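Local coordinates for enoyl-acyl carrier protein reductase (Uncultured bacterium, PDB 6KIA) that probably catalyses the NADH-dependent reduction of enoyl groups carried on acyl carrier protein, a step of fatty acid synthesis, and is linked to triclosan resistance, at residues Gln262-Ala265 with Lys266-Leu269. Numbering follows the deposited sequence.
Sequences QGKA and KMRL. With NAI (1,4-dihydronicotinamide adenine dinucleotide), chain D.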
ATOM      1  N   GLN A 262       2.761   4.690  -8.986  1.00 21.97           N
ATOM      2  CA  GLN A 262       1.592   5.116  -8.204  1.00 23.11           C
ATOM      3  C   GLN A 262       1.896   6.411  -7.432  1.00 19.93           C
ATOM      4  O   GLN A 262       1.083   6.872  -6.616  1.00 20.35           O
ATOM      5  CB  GLN A 262       1.208   4.009  -7.215  1.00 19.76           C
ATOM      6  CG  GLN A 262       0.488   2.828  -7.842  1.00 20.73           C
ATOM      7  CD  GLN A 262      -1.013   2.987  -7.999  1.00 26.32           C
ATOM      8  OE1 GLN A 262      -1.611   4.021  -7.661  1.00 24.32           O
ATOM      9  NE2 GLN A 262      -1.641   1.945  -8.539  1.00 26.05           N
ATOM     10  N   GLY A 263       3.067   6.995  -7.681  1.00 19.15           N
ATOM     11  CA  GLY A 263       3.554   8.116  -6.893  1.00 20.75           C
ATOM     12  C   GLY A 263       2.670   9.349  -6.914  1.00 20.13           C
ATOM     13  O   GLY A 263       2.389   9.955  -5.880  1.00 20.54           O
ATOM     14  N   LYS A 264       2.237   9.731  -8.103  1.00 18.39           N
ATOM     15  CA  LYS A 264       1.304  10.854  -8.241  1.00 20.36           C
ATOM     16  C   LYS A 264       0.007  10.626  -7.450  1.00 21.05           C
ATOM     17  O   LYS A 264      -0.512  11.544  -6.792  1.00 21.89           O
ATOM     18  CB  LYS A 264       1.004  11.105  -9.720  1.00 25.57           C
ATOM     19  CG  LYS A 264       2.173  11.684 -10.491  1.00 40.30           C
ATOM     20  CD  LYS A 264       2.450  13.105 -10.015  1.00 50.41           C
ATOM     21  CE  LYS A 264       3.613  13.753 -10.753  1.00 51.11           C
ATOM     22  NZ  LYS A 264       3.900  15.101 -10.178  1.00 46.39           N
ATOM     23  N   ALA A 265      -0.538   9.414  -7.545  1.00 19.90           N
ATOM     24  CA  ALA A 265      -1.778   9.088  -6.828  1.00 18.50           C
ATOM     25  C   ALA A 265      -1.545   9.101  -5.320  1.00 19.72           C
ATOM     26  O   ALA A 265      -2.408   9.544  -4.562  1.00 19.81           O
ATOM     27  CB  ALA A 265      -2.318   7.730  -7.275  1.00 18.58           C
ATOM     28  N   LYS A 266      -0.378   8.626  -4.870  1.00 19.02           N
ATOM     29  CA  LYS A 266      -0.104   8.645  -3.426  1.00 18.63           C
ATOM     30  C   LYS A 266       0.028  10.098  -2.918  1.00 22.44           C
ATOM     31  O   LYS A 266      -0.301  10.385  -1.771  1.00 19.92           O
ATOM     32  CB  LYS A 266       1.158   7.848  -3.083  1.00 18.84           C
ATOM     33  CG  LYS A 266       0.983   6.309  -3.220  1.00 17.60           C
ATOM     34  CD  LYS A 266      -0.093   5.810  -2.230  1.00 21.80           C
ATOM     35  CE  LYS A 266      -0.125   4.282  -2.185  1.00 21.75           C
ATOM     36  NZ  LYS A 266      -1.196   3.714  -1.307  1.00 17.55           N
ATOM     37  N   MET A 267       0.538  11.008  -3.754  1.00 23.90           N
ATOM     38  CA  MET A 267       0.612  12.398  -3.285  1.00 20.36           C
ATOM     39  C   MET A 267      -0.774  13.053  -3.299  1.00 20.62           C
ATOM     40  O   MET A 267      -1.081  13.926  -2.466  1.00 24.39           O
ATOM     41  CB  MET A 267       1.626  13.196  -4.105  1.00 20.45           C
ATOM     42  CG  MET A 267       3.039  12.814  -3.706  1.00 20.25           C
ATOM     43  SD  MET A 267       4.324  13.763  -4.584  1.00 25.81           S
ATOM     44  CE  MET A 267       4.130  13.130  -6.238  1.00 28.57           C
ATOM     45  N   ARG A 268      -1.632  12.604  -4.203  1.00 20.06           N
ATOM     46  CA  ARG A 268      -3.007  13.085  -4.191  1.00 21.41           C
ATOM     47  C   ARG A 268      -3.744  12.572  -2.944  1.00 21.38           C
ATOM     48  O   ARG A 268      -4.525  13.294  -2.320  1.00 22.74           O
ATOM     49  CB  ARG A 268      -3.740  12.641  -5.453  1.00 20.00           C
ATOM     50  CG  ARG A 268      -5.142  13.203  -5.575  1.00 24.56           C
ATOM     51  CD  ARG A 268      -5.791  12.794  -6.892  1.00 29.24           C
ATOM     52  NE  ARG A 268      -7.102  13.417  -7.031  1.00 39.24           N
ATOM     53  CZ  ARG A 268      -7.306  14.634  -7.530  1.00 40.25           C
ATOM     54  NH1 ARG A 268      -6.288  15.358  -7.983  1.00 38.21           N
ATOM     55  NH2 ARG A 268      -8.534  15.116  -7.593  1.00 37.94           N
ATOM     56  N   LEU A 269      -3.444  11.337  -2.560  1.00 20.40           N
ATOM     57  CA  LEU A 269      -3.965  10.759  -1.320  1.00 19.86           C
ATOM     58  C   LEU A 269      -3.575  11.606  -0.106  1.00 20.90           C
ATOM     59  O   LEU A 269      -4.419  11.926   0.754  1.00 21.74           O
ATOM     60  CB  LEU A 269      -3.445   9.328  -1.157  1.00 19.16           C
ATOM     61  CG  LEU A 269      -3.822   8.572   0.120  1.00 18.99           C
ATOM     62  CD1 LEU A 269      -5.307   8.193   0.082  1.00 19.96           C
ATOM     63  CD2 LEU A 269      -2.928   7.339   0.288  1.00 18.22           C
TER
HETATM   64  PA  NAI D 501      -2.593  -5.995  -1.062  1.00 17.93           P
HETATM   65  O1A NAI D 501      -2.764  -6.978   0.055  1.00 20.84           O
HETATM   66  O2A NAI D 501      -2.656  -6.541  -2.474  1.00 21.45           O
HETATM   67  O5B NAI D 501      -3.663  -4.840  -0.834  1.00 18.27           O
HETATM   68  C5B NAI D 501      -4.203  -4.156  -1.946  1.00 19.72           C
HETATM   69  C4B NAI D 501      -5.502  -3.507  -1.377  1.00 18.77           C
HETATM   70  O4B NAI D 501      -6.054  -2.628  -2.530  1.00 18.65           O
HETATM   71  C3B NAI D 501      -6.406  -4.370  -1.079  1.00 20.23           C
HETATM   72  O3B NAI D 501      -7.139  -4.011   0.163  1.00 21.64           O
HETATM   73  C2B NAI D 501      -7.437  -4.367  -2.372  1.00 22.04           C
HETATM   74  O2B NAI D 501      -8.730  -4.952  -1.970  1.00 20.17           O
HETATM   75  C1B NAI D 501      -7.493  -3.125  -2.707  1.00 22.62           C
HETATM   76  N9A NAI D 501      -7.710  -2.960  -4.159  1.00 22.03           N
HETATM   77  C8A NAI D 501      -6.986  -3.233  -5.259  1.00 20.37           C
HETATM   78  N7A NAI D 501      -7.701  -2.873  -6.323  1.00 20.25           N
HETATM   79  C5A NAI D 501      -8.875  -2.364  -5.881  1.00 19.02           C
HETATM   80  C6A NAI D 501      -9.933  -1.870  -6.629  1.00 22.06           C
HETATM   81  N6A NAI D 501     -10.162  -1.718  -8.039  1.00 24.00           N
HETATM   82  N1A NAI D 501     -11.015  -1.416  -5.975  1.00 20.58           N
HETATM   83  C2A NAI D 501     -11.062  -1.457  -4.606  1.00 21.94           C
HETATM   84  N3A NAI D 501     -10.003  -1.949  -3.861  1.00 23.26           N
HETATM   85  C4A NAI D 501      -8.902  -2.411  -4.534  1.00 22.89           C
HETATM   86  O3  NAI D 501      -1.132  -5.225  -0.962  1.00 18.07           O
HETATM   87  PN  NAI D 501      -0.638  -4.089   0.071  1.00 18.35           P
HETATM   88  O1N NAI D 501      -0.770  -4.571   1.482  1.00 17.61           O
HETATM   89  O2N NAI D 501       0.798  -3.829  -0.359  1.00 18.64           O
HETATM   90  O5D NAI D 501      -1.547  -2.802  -0.174  1.00 17.46           O
HETATM   91  C5D NAI D 501      -2.277  -2.198   0.881  1.00 17.38           C
HETATM   92  C4D NAI D 501      -1.882  -0.705   0.931  1.00 17.30           C
HETATM   93  O4D NAI D 501      -0.635  -0.613   1.352  1.00 17.14           O
HETATM   94  C3D NAI D 501      -1.888  -0.098  -0.470  1.00 19.92           C
HETATM   95  O3D NAI D 501      -2.551   1.121  -0.507  1.00 17.77           O
HETATM   96  C2D NAI D 501      -0.379   0.134  -0.708  1.00 20.21           C
HETATM   97  O2D NAI D 501      -0.206   1.140  -1.768  1.00 17.47           O
HETATM   98  C1D NAI D 501       0.074   0.488   0.467  1.00 17.16           C
HETATM   99  N1N NAI D 501       1.523   0.346   0.607  1.00 18.80           N
HETATM  100  C2N NAI D 501       2.195  -0.767   0.148  1.00 17.06           C
HETATM  101  C3N NAI D 501       3.591  -0.828   0.250  1.00 16.95           C
HETATM  102  C7N NAI D 501       4.363  -2.062  -0.214  1.00 21.07           C
HETATM  103  O7N NAI D 501       5.573  -2.004  -0.420  1.00 20.70           O
HETATM  104  N7N NAI D 501       3.661  -3.282  -0.394  1.00 19.50           N
HETATM  105  C4N NAI D 501       4.324   0.200   0.826  1.00 19.33           C
HETATM  106  C5N NAI D 501       3.626   1.301   1.335  1.00 21.86           C
HETATM  107  C6N NAI D 501       2.234   1.367   1.216  1.00 17.91           C
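The N-terminal turns of helix 263-278 carry Lys266, a lysine of the dinucleotide pocket, and they start where the main-chain O of Gln262, at the N-cap position, accepts a hydrogen bond from Lys266 N, 2.9 Å long. Three more i to i+4 bonds follow, Met267 N to Gly263 O, Arg268 N to Lys264 O and Leu269 N to Ala265 O, the last at 2.9 Å. Lys266 leaves this turn with CG beside its backbone N (chi1 -72°) and bends once, at chi2; its CG lies 3.4 Å from Gln262 O. Beyond that the chain is extended to the nicotinamide ribose, where NZ donates to both hydroxyl oxygens of the diol, 2.8 Å to O2D and 3.0 Å to O3D of NADH. Tyr239 O, near the end of strand 234-240, takes a third bond from NZ, so three hydrogen bonds hold NZ, two from the sugar and one from the protein. A lysine on the ribose diol is found as in short-chain dehydrogenases and related enoyl reductases, and the parallel pairing of strands 155-159, 234-240 and 283-287 is consistent with the Rossmann-type clan of this family. The side-chain amide of Gln262 is held at both ends, OE1 by Thr209 OG1 of helix 196-219 and NE2 by Gly163 O, which fixes its rotation.

On another flank, Met267 bends at chi3 (-68°) and brings CE back over the start of the helix, 3.6 Å from Gly263 O. The same methyl meets the Lys264 chain at an angle, 4.1 Å from its CD. Arg268 instead extends from CG to NE, which bonds to Asn211 OD1, while Ala265 and Leu269 pack on Asp206 and Phe213 of helix 196-219.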